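5'-tyrosyl-DNA phosphodiesterase (Caenorhabditis elegans, PDB 4FVA) binds a magnesium ion and belongs to the endonuclease/exonuclease/phosphatase family, whose DNase I-like fold packs two mixed beta-sheets against each other. Local coordinates at residues F49-V54 / Y79-L84; T107-E112 / L122-L127. All coordinates share one frame; numbering follows the deposited sequence.

Contact 1: F49-V54 / Y79-L84; sequences FLQEVV and YYTAIL. With MG (magnesium ion), chain F.
F49 and L50 run antiparallel to A82 and I83 in strands 49-51 and 80-84, whose axes approach to 4.6 Å with N-to-C directions 168° apart. L50 and A82 make a hydrogen-bonded pair: L50 N reaches A82 O at 2.8 Å, and A82 N reaches L50 O at 3.0 Å. The register then slips by one residue. E52 and V53 both face Y80 in a G1 beta bulge, E52 having left-handed backbone torsions, and beyond it V53 and Y80 exchange two backbone bonds, V53 N to Y80 O being 2.9 Å. In this DNase I-like fold the pair lies within the six-stranded sheet, and the bulge carries a metal ligand: E52 OE1 binds the magnesium ion at 2.6 Å, joined by D22 and two waters, while E52 OE2 is bonded to N20 ND2. E52 CG touches CD2 of Y79, the side chains crossing with carboxylate and ring planes 71° apart. Y80 has CG between its backbone N and carbonyl carbon (chi1 44°), and its ring covers V53, whose O stands 3.5 Å above the ring centre. V53 CG1 meets CE1 of the same ring at 3.6 Å, and Y80 OH bonds to D55. On the opposite face of the sheet, I83 CG2 and CG1 lie alongside CE1 and CD1 of F49, the two side chains pointing the same way.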
loop_
_atom_site.group_PDB
_atom_site.type_symbol
_atom_site.label_atom_id
_atom_site.label_comp_id
_atom_site.label_asym_id
_atom_site.label_seq_id
_atom_site.Cartn_x
_atom_site.Cartn_y
_atom_site.Cartn_z
ATOM N N PHE A 49 -4.080 -1.205 2.286
ATOM C CA PHE A 49 -3.356 0.063 2.391
ATOM C C PHE A 49 -3.804 1.035 1.295
ATOM O O PHE A 49 -3.806 0.672 0.124
ATOM C CB PHE A 49 -1.850 -0.173 2.204
ATOM C CG PHE A 49 -1.181 -0.910 3.335
ATOM C CD1 PHE A 49 -1.887 -1.314 4.457
ATOM C CD2 PHE A 49 0.183 -1.200 3.263
ATOM C CE1 PHE A 49 -1.242 -1.984 5.508
ATOM C CE2 PHE A 49 0.834 -1.872 4.304
ATOM C CZ PHE A 49 0.120 -2.263 5.431
ATOM N N LEU A 50 -4.149 2.271 1.656
ATOM C CA LEU A 50 -4.424 3.312 0.651
ATOM C C LEU A 50 -3.454 4.480 0.800
ATOM O O LEU A 50 -3.041 4.800 1.919
ATOM C CB LEU A 50 -5.851 3.852 0.788
ATOM C CG LEU A 50 -6.986 2.825 0.686
ATOM C CD1 LEU A 50 -8.325 3.522 0.913
ATOM C CD2 LEU A 50 -6.946 2.154 -0.697
ATOM N N GLN A 51 -3.117 5.116 -0.323
ATOM C CA GLN A 51 -2.360 6.360 -0.327
ATOM C C GLN A 51 -3.062 7.403 -1.203
ATOM O O GLN A 51 -3.873 7.055 -2.073
ATOM C CB GLN A 51 -0.921 6.129 -0.816
ATOM C CG GLN A 51 -0.189 4.985 -0.138
ATOM C CD GLN A 51 -0.442 3.636 -0.787
ATOM O OE1 GLN A 51 -0.600 3.544 -2.012
ATOM N NE2 GLN A 51 -0.476 2.569 0.038
ATOM N N GLU A 52 -2.725 8.676 -0.997
ATOM C CA GLU A 52 -3.388 9.783 -1.688
ATOM C C GLU A 52 -4.902 9.734 -1.536
ATOM O O GLU A 52 -5.639 9.915 -2.503
ATOM C CB GLU A 52 -3.001 9.844 -3.175
ATOM C CG GLU A 52 -1.729 10.635 -3.411
ATOM C CD GLU A 52 -1.483 10.944 -4.860
ATOM O OE1 GLU A 52 -2.398 11.490 -5.538
ATOM O OE2 GLU A 52 -0.367 10.616 -5.322
ATOM N N VAL A 53 -5.355 9.495 -0.314
ATOM C CA VAL A 53 -6.761 9.611 0.040
ATOM C C VAL A 53 -7.007 11.094 0.312
ATOM O O VAL A 53 -6.158 11.743 0.926
ATOM C CB VAL A 53 -7.069 8.799 1.294
ATOM C CG1 VAL A 53 -8.560 8.837 1.605
ATOM C CG2 VAL A 53 -6.582 7.348 1.110
ATOM N N VAL A 54 -8.150 11.620 -0.134
ATOM C CA VAL A 54 -8.545 13.012 0.128
ATOM C C VAL A 54 -9.912 13.093 0.803
ATOM O O VAL A 54 -10.688 12.139 0.761
ATOM C CB VAL A 54 -8.547 13.863 -1.171
ATOM C CG1 VAL A 54 -7.155 13.900 -1.802
ATOM C CG2 VAL A 54 -9.580 13.317 -2.172
ATOM N N TYR A 79 -3.870 15.538 1.608
ATOM C CA TYR A 79 -4.033 14.116 1.287
ATOM C C TYR A 79 -3.299 13.268 2.324
ATOM O O TYR A 79 -2.452 13.776 3.061
ATOM C CB TYR A 79 -3.580 13.811 -0.148
ATOM C CG TYR A 79 -2.136 14.145 -0.427
ATOM C CD1 TYR A 79 -1.717 15.465 -0.526
ATOM C CD2 TYR A 79 -1.200 13.137 -0.623
ATOM C CE1 TYR A 79 -0.386 15.774 -0.797
ATOM C CE2 TYR A 79 0.125 13.431 -0.885
ATOM C CZ TYR A 79 0.527 14.754 -0.975
ATOM O OH TYR A 79 1.850 15.046 -1.254
ATOM N N TYR A 80 -3.647 11.990 2.424
ATOM C CA TYR A 80 -3.151 11.181 3.532
ATOM C C TYR A 80 -3.298 9.696 3.189
ATOM O O TYR A 80 -3.677 9.350 2.059
ATOM C CB TYR A 80 -3.903 11.544 4.827
ATOM C CG TYR A 80 -5.413 11.680 4.641
ATOM C CD1 TYR A 80 -6.257 10.581 4.785
ATOM C CD2 TYR A 80 -5.985 12.906 4.311
ATOM C CE1 TYR A 80 -7.639 10.698 4.591
ATOM C CE2 TYR A 80 -7.359 13.035 4.131
ATOM C CZ TYR A 80 -8.178 11.932 4.265
ATOM O OH TYR A 80 -9.546 12.065 4.079
ATOM N N THR A 81 -2.941 8.820 4.120
ATOM C CA THR A 81 -3.041 7.395 3.845
ATOM C C THR A 81 -4.094 6.739 4.734
ATOM O O THR A 81 -4.606 7.362 5.666
ATOM C CB THR A 81 -1.689 6.682 4.017
ATOM O OG1 THR A 81 -1.261 6.797 5.376
ATOM C CG2 THR A 81 -0.643 7.319 3.104
ATOM N N ALA A 82 -4.420 5.486 4.449
ATOM C CA ALA A 82 -5.359 4.762 5.292
ATOM C C ALA A 82 -4.942 3.300 5.385
ATOM O O ALA A 82 -4.358 2.747 4.444
ATOM C CB ALA A 82 -6.785 4.886 4.750
ATOM N N ILE A 83 -5.259 2.679 6.518
ATOM C CA ILE A 83 -5.115 1.239 6.658
ATOM C C ILE A 83 -6.480 0.710 7.068
ATOM O O ILE A 83 -7.065 1.191 8.051
ATOM C CB ILE A 83 -4.051 0.871 7.725
ATOM C CG1 ILE A 83 -2.686 1.480 7.350
ATOM C CG2 ILE A 83 -3.941 -0.668 7.897
ATOM C CD1 ILE A 83 -1.590 1.198 8.362
ATOM N N LEU A 84 -7.001 -0.243 6.303
ATOM C CA LEU A 84 -8.278 -0.872 6.634
ATOM C C LEU A 84 -8.016 -2.319 6.992
ATOM O O LEU A 84 -7.311 -3.025 6.258
ATOM C CB LEU A 84 -9.269 -0.792 5.464
ATOM C CG LEU A 84 -9.787 0.583 5.019
ATOM C CD1 LEU A 84 -8.713 1.379 4.253
ATOM C CD2 LEU A 84 -11.049 0.429 4.174
HETATM MG MG MG F . -2.011 11.538 -8.072
HETATM O O HOH W 1 -2.261 13.858 -9.110
HETATM O O HOH W 2 -1.831 9.044 -8.036
#

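Contact 2: T107-E112 / L122-L127; sequences TLQILE and LLNTHL
T107 O is gripped by T125 OG1 at 2.8 Å and by water 4, which donates to it at 2.9 Å. T125 OG1 lies 36° out of the T107 carbonyl plane; it is anti to the T125 backbone N (chi1 -168°), which turns it to the neighbouring strand. Water 4 also donates to N124 O and accepts from T107 OG1, while water 3 accepts from both T107 N and H126 N, so two waters help join the strands at the T107 and H126 end. Further along, Q109 and N124 exchange backbone bonds, as do L111 and L122, with L111 N to L122 O at 2.8 Å. These are the arms of the beta hairpin formed by strands 107-115 and 118-126, part of the second mixed sheet of the fold. The face of L108, I110 and L123 is largely apolar and packs on helix 134-154: I110 CG1 lies beside L123 CG at 3.9 Å, and L108 CD1 crosses to L123 CB at 4.0 Å. The other face turns to the first sheet. There Q109 and N124 extend side by side, their amide planes 21° apart and Q109 OE1 3.6 Å from N124 ND2. Each amide has partners elsewhere: Q109 bonds T81, Y71 O and H94, and N124 bonds Q51 and L50 O. Next to them, L122 packs on F49 and I47.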
loop_
_atom_site.group_PDB
_atom_site.type_symbol
_atom_site.label_atom_id
_atom_site.label_comp_id
_atom_site.label_asym_id
_atom_site.label_seq_id
_atom_site.Cartn_x
_atom_site.Cartn_y
_atom_site.Cartn_z
ATOM N N THR A 107 4.252 10.341 5.818
ATOM C CA THR A 107 4.260 9.722 7.126
ATOM C C THR A 107 4.513 8.228 7.009
ATOM O O THR A 107 4.300 7.620 5.950
ATOM C CB THR A 107 2.882 9.896 7.815
ATOM O OG1 THR A 107 1.862 9.346 6.956
ATOM C CG2 THR A 107 2.569 11.384 8.070
ATOM N N LEU A 108 4.932 7.627 8.112
ATOM C CA LEU A 108 4.927 6.172 8.210
ATOM C C LEU A 108 3.789 5.857 9.150
ATOM O O LEU A 108 3.842 6.187 10.341
ATOM C CB LEU A 108 6.252 5.655 8.764
ATOM C CG LEU A 108 6.392 4.143 8.934
ATOM C CD1 LEU A 108 6.107 3.458 7.617
ATOM C CD2 LEU A 108 7.811 3.816 9.400
ATOM N N GLN A 109 2.745 5.244 8.603
ATOM C CA GLN A 109 1.545 4.913 9.371
ATOM C C GLN A 109 1.664 3.479 9.858
ATOM O O GLN A 109 1.783 2.555 9.048
ATOM C CB GLN A 109 0.287 5.079 8.508
ATOM C CG GLN A 109 -1.031 4.763 9.240
ATOM C CD GLN A 109 -2.236 4.882 8.338
ATOM O OE1 GLN A 109 -2.109 4.778 7.113
ATOM N NE2 GLN A 109 -3.418 5.091 8.931
ATOM N N ILE A 110 1.628 3.284 11.176
ATOM C CA ILE A 110 1.853 1.957 11.745
ATOM C C ILE A 110 0.645 1.504 12.531
ATOM O O ILE A 110 0.217 2.192 13.465
ATOM C CB ILE A 110 3.105 1.929 12.659
ATOM C CG1 ILE A 110 4.346 2.323 11.860
ATOM C CG2 ILE A 110 3.345 0.534 13.223
ATOM C CD1 ILE A 110 5.610 2.509 12.732
ATOM N N LEU A 111 0.065 0.375 12.133
ATOM C CA LEU A 111 -1.017 -0.206 12.917
ATOM C C LEU A 111 -0.524 -1.547 13.430
ATOM O O LEU A 111 -0.144 -2.428 12.651
ATOM C CB LEU A 111 -2.291 -0.386 12.082
ATOM C CG LEU A 111 -3.603 -0.671 12.830
ATOM C CD1 LEU A 111 -4.097 0.596 13.556
ATOM C CD2 LEU A 111 -4.696 -1.211 11.900
ATOM N N GLU A 112 -0.531 -1.685 14.750
ATOM C CA GLU A 112 -0.077 -2.891 15.430
ATOM C C GLU A 112 -1.286 -3.571 16.056
ATOM O O GLU A 112 -2.123 -2.905 16.684
ATOM C CB GLU A 112 0.934 -2.527 16.528
ATOM C CG GLU A 112 1.346 -3.694 17.411
ATOM C CD GLU A 112 2.157 -3.258 18.623
ATOM O OE1 GLU A 112 2.746 -2.151 18.604
ATOM O OE2 GLU A 112 2.165 -4.011 19.619
ATOM N N LEU A 122 1.557 -3.467 10.686
ATOM C CA LEU A 122 1.234 -2.955 9.362
ATOM C C LEU A 122 1.869 -1.585 9.241
ATOM O O LEU A 122 1.568 -0.697 10.042
ATOM C CB LEU A 122 -0.286 -2.838 9.184
ATOM C CG LEU A 122 -1.082 -4.132 9.411
ATOM C CD1 LEU A 122 -2.589 -3.935 9.202
ATOM C CD2 LEU A 122 -0.532 -5.213 8.493
ATOM N N LEU A 123 2.738 -1.417 8.249
ATOM C CA LEU A 123 3.407 -0.143 8.009
ATOM C C LEU A 123 3.136 0.342 6.584
ATOM O O LEU A 123 3.574 -0.277 5.613
ATOM C CB LEU A 123 4.912 -0.276 8.247
ATOM C CG LEU A 123 5.360 -0.683 9.660
ATOM C CD1 LEU A 123 5.286 -2.196 9.869
ATOM C CD2 LEU A 123 6.762 -0.160 9.936
ATOM N N ASN A 124 2.403 1.447 6.482
ATOM C CA ASN A 124 1.942 1.995 5.215
ATOM C C ASN A 124 2.533 3.383 5.011
ATOM O O ASN A 124 2.466 4.240 5.915
ATOM C CB ASN A 124 0.403 2.058 5.227
ATOM C CG ASN A 124 -0.190 2.574 3.923
ATOM O OD1 ASN A 124 0.444 2.514 2.871
ATOM N ND2 ASN A 124 -1.426 3.092 3.992
ATOM N N THR A 125 3.097 3.620 3.829
ATOM C CA THR A 125 3.707 4.908 3.557
ATOM C C THR A 125 3.531 5.319 2.113
ATOM O O THR A 125 3.220 4.504 1.255
ATOM C CB THR A 125 5.214 4.944 3.918
ATOM O OG1 THR A 125 5.681 6.301 3.899
ATOM C CG2 THR A 125 6.024 4.112 2.911
ATOM N N HIS A 126 3.717 6.606 1.870
ATOM C CA HIS A 126 3.740 7.158 0.529
ATOM C C HIS A 126 5.018 7.985 0.457
ATOM O O HIS A 126 5.018 9.140 0.878
ATOM C CB HIS A 126 2.518 8.057 0.327
ATOM C CG HIS A 126 2.414 8.655 -1.044
ATOM N ND1 HIS A 126 1.479 9.613 -1.364
ATOM C CD2 HIS A 126 3.145 8.443 -2.169
ATOM C CE1 HIS A 126 1.627 9.964 -2.634
ATOM N NE2 HIS A 126 2.626 9.269 -3.144
ATOM N N LEU A 127 6.108 7.409 -0.055
ATOM C CA LEU A 127 7.405 8.096 0.019
ATOM C C LEU A 127 7.499 9.308 -0.913
ATOM O O LEU A 127 6.765 9.398 -1.904
ATOM C CB LEU A 127 8.558 7.120 -0.243
ATOM C CG LEU A 127 8.630 5.945 0.742
ATOM C CD1 LEU A 127 9.923 5.136 0.537
ATOM C CD2 LEU A 127 8.487 6.440 2.182
HETATM O O HOH W 3 2.598 8.930 3.720
HETATM O O HOH W 4 1.454 6.994 5.558
#

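In the fold
Both contacts are buried antiparallel strand pairs about 9 Å from the centre of the chain, but they belong to different sheets, with centres about 10 Å apart. They meet face to face across the interior, where side chains of the two sheets bond to each other in a small polar cluster of Q51, T81, Q109 and N124, set among apolar side chains such as F49, I83, L111 and L122. Contact 1 is broken by a bulge and carries a magnesium ligand; contact 2 joins the two arms of a hairpin, without a bulge, with waters at one end and a helix against its outer face. At that end H126 touches E52, and its NE2 bonds a malonate ion, probably from the crystallisation liquor.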